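Local atomic coordinates of D-glycerate 3-kinase (Cryptococcus neoformans var. grubii serotype A, PDB entry 6CKG), a protein that probably phosphorylates D-glycerate to 3-phosphoglycerate at the expense of ATP. Residues A[104-118]-A[227-239]. Sequence-based numbering, arbitrary orientation.
Sequences NPLLNGRGPAGTHDL and TLHSINQNLRQYE
Leu118 CD2 sits over one face of the Tyr238 ring, nearly above its centre and 3.7 Å from the centroid, a CH-pi contact. At the edge of the same ring, near its plane, lies His116 ND1. The two rings are turned at 87° to each other. His116 ND1 and Tyr238 OH share a hydrogen bond of 2.7 Å, with the hydroxyl in the plane of the imidazole. In His116, chi1 of -56° sets CG beside the backbone N, and the turn of the ring about CB-CG then brings ND1 to the hydroxyl. A water bound to Tyr238 OH also donates to His116 O, so the phenol end is gripped twice. Four residues before Tyr238, Asn234 ND2 donates to Ala113 O at 2.9 Å. The bond is nearly straight (163°) and lies close to the amide plane of Asn234. Ala113 CB packs against Ile231 CG2, Leu235 CB and Tyr238 CE1. Ile231 CD1 reaches Leu107 CD2 at 3.6 Å and Leu106 CB at 4.0 Å. At the far end, Asn104 OD1 meets Thr227 CG2, while its ND2 donates to a water. Phe298 of helix 281-298 also touches Ile231 and Leu235. The arrangement is loop-on-helix packing: the type II turn from Pro112 to Thr115 presses Ala113 onto helix 225-236, in a P-loop kinase fold with a central, mostly parallel sheet.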
loop_
_atom_site.group_PDB
_atom_site.type_symbol
_atom_site.label_atom_id
_atom_site.label_comp_id
_atom_site.label_asym_id
_atom_site.label_seq_id
_atom_site.Cartn_x
_atom_site.Cartn_y
_atom_site.Cartn_z
ATOM N N ASN A 104 -11.210 -8.110 -18.647
ATOM C CA ASN A 104 -10.952 -7.138 -17.593
ATOM C C ASN A 104 -9.579 -6.514 -17.817
ATOM O O ASN A 104 -8.556 -7.132 -17.478
ATOM C CB ASN A 104 -11.036 -7.793 -16.213
ATOM C CG ASN A 104 -10.989 -6.774 -15.077
ATOM O OD1 ASN A 104 -10.260 -5.785 -15.143
ATOM N ND2 ASN A 104 -11.782 -7.006 -14.037
ATOM N N PRO A 105 -9.500 -5.308 -18.374
ATOM C CA PRO A 105 -8.190 -4.686 -18.604
ATOM C C PRO A 105 -7.404 -4.430 -17.338
ATOM O O PRO A 105 -6.170 -4.355 -17.390
ATOM C CB PRO A 105 -8.551 -3.367 -19.298
ATOM C CG PRO A 105 -9.949 -3.078 -18.841
ATOM C CD PRO A 105 -10.610 -4.426 -18.774
ATOM N N LEU A 106 -8.076 -4.260 -16.198
ATOM C CA LEU A 106 -7.348 -4.000 -14.964
ATOM C C LEU A 106 -6.615 -5.237 -14.454
ATOM O O LEU A 106 -5.618 -5.096 -13.737
ATOM C CB LEU A 106 -8.314 -3.450 -13.903
ATOM C CG LEU A 106 -8.858 -2.070 -14.271
ATOM C CD1 LEU A 106 -9.752 -1.446 -13.163
ATOM C CD2 LEU A 106 -7.674 -1.158 -14.616
ATOM N N LEU A 107 -7.055 -6.437 -14.831
ATOM C CA LEU A 107 -6.399 -7.664 -14.400
ATOM C C LEU A 107 -5.460 -8.242 -15.456
ATOM O O LEU A 107 -4.989 -9.378 -15.304
ATOM C CB LEU A 107 -7.445 -8.701 -13.993
ATOM C CG LEU A 107 -8.355 -8.253 -12.844
ATOM C CD1 LEU A 107 -9.516 -9.221 -12.645
ATOM C CD2 LEU A 107 -7.532 -8.097 -11.545
ATOM N N ASN A 108 -5.159 -7.495 -16.511
ATOM C CA ASN A 108 -4.297 -8.038 -17.548
ATOM C C ASN A 108 -2.822 -7.848 -17.214
ATOM O O ASN A 108 -1.964 -8.104 -18.062
ATOM C CB ASN A 108 -4.647 -7.431 -18.915
ATOM C CG ASN A 108 -4.239 -5.972 -19.043
ATOM O OD1 ASN A 108 -3.665 -5.381 -18.125
ATOM N ND2 ASN A 108 -4.516 -5.389 -20.201
ATOM N N GLY A 109 -2.526 -7.406 -16.001
ATOM C CA GLY A 109 -1.169 -7.264 -15.490
ATOM C C GLY A 109 -1.252 -6.856 -14.038
ATOM O O GLY A 109 -2.336 -6.595 -13.512
ATOM N N ARG A 110 -0.081 -6.778 -13.396
ATOM C CA ARG A 110 -0.011 -6.454 -11.977
ATOM C C ARG A 110 -0.596 -5.073 -11.685
ATOM O O ARG A 110 -0.595 -4.171 -12.530
ATOM C CB ARG A 110 1.442 -6.478 -11.486
ATOM C CG ARG A 110 2.279 -5.315 -11.999
ATOM C CD ARG A 110 3.776 -5.503 -11.698
ATOM N NE ARG A 110 4.527 -4.293 -12.016
ATOM C CZ ARG A 110 5.484 -4.206 -12.936
ATOM N NH1 ARG A 110 5.854 -5.275 -13.632
ATOM N NH2 ARG A 110 6.090 -3.044 -13.146
ATOM N N GLY A 111 -1.044 -4.898 -10.440
ATOM C CA GLY A 111 -1.422 -3.595 -9.949
ATOM C C GLY A 111 -2.550 -3.640 -8.941
ATOM O O GLY A 111 -2.350 -3.500 -7.729
ATOM N N PRO A 112 -3.767 -3.826 -9.430
ATOM C CA PRO A 112 -4.954 -3.644 -8.591
ATOM C C PRO A 112 -5.249 -4.883 -7.757
ATOM O O PRO A 112 -4.576 -5.910 -7.863
ATOM C CB PRO A 112 -6.072 -3.382 -9.614
ATOM C CG PRO A 112 -5.604 -4.013 -10.845
ATOM C CD PRO A 112 -4.105 -3.910 -10.861
ATOM N N ALA A 113 -6.275 -4.747 -6.910
ATOM C CA ALA A 113 -6.769 -5.833 -6.078
ATOM C C ALA A 113 -7.033 -7.075 -6.914
ATOM O O ALA A 113 -7.726 -7.023 -7.940
ATOM C CB ALA A 113 -8.049 -5.392 -5.349
ATOM N N GLY A 114 -6.469 -8.196 -6.464
ATOM C CA GLY A 114 -6.504 -9.456 -7.173
ATOM C C GLY A 114 -5.149 -9.896 -7.693
ATOM O O GLY A 114 -4.946 -11.097 -7.928
ATOM N N THR A 115 -4.221 -8.961 -7.890
ATOM C CA THR A 115 -2.920 -9.268 -8.470
ATOM C C THR A 115 -1.836 -9.500 -7.411
ATOM O O THR A 115 -0.656 -9.553 -7.754
ATOM C CB THR A 115 -2.489 -8.144 -9.421
ATOM O OG1 THR A 115 -2.251 -6.940 -8.677
ATOM C CG2 THR A 115 -3.574 -7.881 -10.524
ATOM N N HIS A 116 -2.215 -9.646 -6.141
ATOM C CA HIS A 116 -1.283 -9.923 -5.055
ATOM C C HIS A 116 -1.500 -11.335 -4.541
ATOM O O HIS A 116 -2.602 -11.888 -4.629
ATOM C CB HIS A 116 -1.442 -8.909 -3.898
ATOM C CG HIS A 116 -1.294 -7.491 -4.339
ATOM N ND1 HIS A 116 -2.377 -6.697 -4.654
ATOM C CD2 HIS A 116 -0.193 -6.740 -4.578
ATOM C CE1 HIS A 116 -1.950 -5.514 -5.056
ATOM N NE2 HIS A 116 -0.629 -5.514 -5.028
ATOM N N ASP A 117 -0.424 -11.921 -4.020
ATOM C CA ASP A 117 -0.446 -13.286 -3.499
ATOM C C ASP A 117 -0.900 -13.191 -2.049
ATOM O O ASP A 117 -0.101 -12.962 -1.137
ATOM C CB ASP A 117 0.932 -13.911 -3.634
ATOM C CG ASP A 117 0.970 -15.367 -3.251
ATOM O OD1 ASP A 117 0.152 -15.819 -2.424
ATOM O OD2 ASP A 117 1.855 -16.058 -3.785
ATOM N N LEU A 118 -2.194 -13.369 -1.829
ATOM C CA LEU A 118 -2.734 -13.156 -0.488
ATOM C C LEU A 118 -2.309 -14.243 0.502
ATOM O O LEU A 118 -2.048 -13.912 1.666
ATOM C CB LEU A 118 -4.263 -13.027 -0.538
ATOM C CG LEU A 118 -4.736 -11.719 -1.186
ATOM C CD1 LEU A 118 -6.254 -11.741 -1.398
ATOM C CD2 LEU A 118 -4.344 -10.538 -0.322
ATOM N N THR A 227 -16.085 -4.720 -14.869
ATOM C CA THR A 227 -14.666 -4.645 -14.539
ATOM C C THR A 227 -14.469 -4.091 -13.127
ATOM O O THR A 227 -13.676 -4.622 -12.342
ATOM C CB THR A 227 -13.914 -3.783 -15.557
ATOM O OG1 THR A 227 -13.716 -4.521 -16.764
ATOM C CG2 THR A 227 -12.516 -3.359 -15.005
ATOM N N LEU A 228 -15.197 -3.028 -12.787
ATOM C CA LEU A 228 -15.029 -2.416 -11.469
ATOM C C LEU A 228 -15.542 -3.328 -10.358
ATOM O O LEU A 228 -14.934 -3.406 -9.288
ATOM C CB LEU A 228 -15.728 -1.053 -11.420
ATOM C CG LEU A 228 -15.221 -0.007 -12.415
ATOM C CD1 LEU A 228 -16.122 1.216 -12.439
ATOM C CD2 LEU A 228 -13.778 0.383 -12.107
ATOM N N HIS A 229 -16.654 -4.029 -10.594
ATOM C CA HIS A 229 -17.174 -4.956 -9.590
ATOM C C HIS A 229 -16.174 -6.068 -9.287
ATOM O O HIS A 229 -16.058 -6.504 -8.134
ATOM C CB HIS A 229 -18.501 -5.555 -10.065
ATOM C CG HIS A 229 -19.705 -4.686 -9.807
ATOM N ND1 HIS A 229 -20.085 -4.293 -8.542
ATOM C CD2 HIS A 229 -20.645 -4.188 -10.651
ATOM C CE1 HIS A 229 -21.190 -3.567 -8.618
ATOM N NE2 HIS A 229 -21.552 -3.490 -9.888
ATOM N N SER A 230 -15.461 -6.555 -10.323
ATOM C CA SER A 230 -14.451 -7.595 -10.126
ATOM C C SER A 230 -13.337 -7.124 -9.195
ATOM O O SER A 230 -12.937 -7.844 -8.276
ATOM C CB SER A 230 -13.867 -8.028 -11.472
ATOM O OG SER A 230 -14.873 -8.560 -12.314
ATOM N N ILE A 231 -12.809 -5.921 -9.429
ATOM C CA ILE A 231 -11.773 -5.410 -8.528
ATOM C C ILE A 231 -12.321 -5.274 -7.110
ATOM O O ILE A 231 -11.645 -5.615 -6.127
ATOM C CB ILE A 231 -11.218 -4.073 -9.049
ATOM C CG1 ILE A 231 -10.713 -4.224 -10.486
ATOM C CG2 ILE A 231 -10.114 -3.546 -8.110
ATOM C CD1 ILE A 231 -9.621 -5.299 -10.647
ATOM N N ASN A 232 -13.554 -4.775 -6.987
ATOM C CA ASN A 232 -14.217 -4.648 -5.686
ATOM C C ASN A 232 -14.295 -5.995 -4.975
ATOM O O ASN A 232 -13.985 -6.102 -3.783
ATOM C CB ASN A 232 -15.629 -4.073 -5.889
ATOM C CG ASN A 232 -16.329 -3.708 -4.583
ATOM O OD1 ASN A 232 -15.736 -3.097 -3.706
ATOM N ND2 ASN A 232 -17.608 -4.081 -4.457
ATOM N N GLN A 233 -14.751 -7.028 -5.688
ATOM C CA GLN A 233 -14.849 -8.362 -5.109
ATOM C C GLN A 233 -13.477 -8.901 -4.726
ATOM O O GLN A 233 -13.329 -9.580 -3.700
ATOM C CB GLN A 233 -15.518 -9.307 -6.105
ATOM C CG GLN A 233 -16.088 -10.553 -5.466
ATOM C CD GLN A 233 -17.307 -10.241 -4.627
ATOM O OE1 GLN A 233 -18.062 -9.324 -4.947
ATOM N NE2 GLN A 233 -17.498 -10.985 -3.542
ATOM N N ASN A 234 -12.471 -8.639 -5.563
ATOM C CA ASN A 234 -11.098 -8.988 -5.215
ATOM C C ASN A 234 -10.673 -8.315 -3.917
ATOM O O ASN A 234 -10.026 -8.939 -3.074
ATOM C CB ASN A 234 -10.153 -8.591 -6.348
ATOM C CG ASN A 234 -10.324 -9.455 -7.581
ATOM O OD1 ASN A 234 -11.111 -10.396 -7.591
ATOM N ND2 ASN A 234 -9.606 -9.117 -8.636
ATOM N N LEU A 235 -11.055 -7.048 -3.731
ATOM C CA LEU A 235 -10.609 -6.293 -2.557
ATOM C C LEU A 235 -11.200 -6.839 -1.262
ATOM O O LEU A 235 -10.575 -6.723 -0.201
ATOM C CB LEU A 235 -10.963 -4.817 -2.722
ATOM C CG LEU A 235 -10.455 -3.864 -1.648
ATOM C CD1 LEU A 235 -8.905 -3.906 -1.544
ATOM C CD2 LEU A 235 -10.944 -2.460 -1.952
ATOM N N ARG A 236 -12.395 -7.430 -1.323
ATOM C CA ARG A 236 -12.971 -8.060 -0.140
ATOM C C ARG A 236 -12.057 -9.137 0.439
ATOM O O ARG A 236 -12.086 -9.377 1.653
ATOM C CB ARG A 236 -14.357 -8.638 -0.482
ATOM C CG ARG A 236 -15.387 -7.549 -0.789
ATOM C CD ARG A 236 -16.681 -8.066 -1.432
ATOM N NE ARG A 236 -17.680 -7.000 -1.610
ATOM C CZ ARG A 236 -18.716 -7.069 -2.454
ATOM N NH1 ARG A 236 -18.880 -8.134 -3.224
ATOM N NH2 ARG A 236 -19.589 -6.067 -2.546
ATOM N N GLN A 237 -11.223 -9.781 -0.395
ATOM C CA GLN A 237 -10.297 -10.804 0.092
ATOM C C GLN A 237 -9.133 -10.237 0.903
ATOM O O GLN A 237 -8.401 -11.023 1.519
ATOM C CB GLN A 237 -9.723 -11.634 -1.073
ATOM C CG GLN A 237 -10.787 -12.284 -1.961
ATOM C CD GLN A 237 -11.917 -12.886 -1.148
ATOM O OE1 GLN A 237 -13.046 -12.392 -1.169
ATOM N NE2 GLN A 237 -11.616 -13.954 -0.415
ATOM N N TYR A 238 -8.933 -8.918 0.921
ATOM C CA TYR A 238 -7.820 -8.337 1.679
ATOM C C TYR A 238 -8.181 -8.005 3.123
ATOM O O TYR A 238 -7.297 -7.599 3.886
ATOM C CB TYR A 238 -7.305 -7.051 1.009
ATOM C CG TYR A 238 -6.603 -7.264 -0.317
ATOM C CD1 TYR A 238 -7.292 -7.775 -1.416
ATOM C CD2 TYR A 238 -5.263 -6.924 -0.479
ATOM C CE1 TYR A 238 -6.658 -7.977 -2.635
ATOM C CE2 TYR A 238 -4.614 -7.112 -1.697
ATOM C CZ TYR A 238 -5.323 -7.641 -2.774
ATOM O OH TYR A 238 -4.713 -7.826 -3.995
ATOM N N GLU A 239 -9.440 -8.171 3.518
ATOM C CA GLU A 239 -9.866 -7.674 4.820
ATOM C C GLU A 239 -9.210 -8.437 5.972
ATOM O O GLU A 239 -8.916 -7.839 7.013
ATOM C CB GLU A 239 -11.398 -7.700 4.905
ATOM C CG GLU A 239 -12.014 -6.474 4.193
ATOM C CD GLU A 239 -13.537 -6.510 4.073
ATOM O OE1 GLU A 239 -14.082 -7.494 3.523
ATOM O OE2 GLU A 239 -14.184 -5.537 4.518
HETATM O O HOH W 1 -13.810 -9.145 -14.603
HETATM O O HOH W 2 -5.007 -10.666 -4.646
#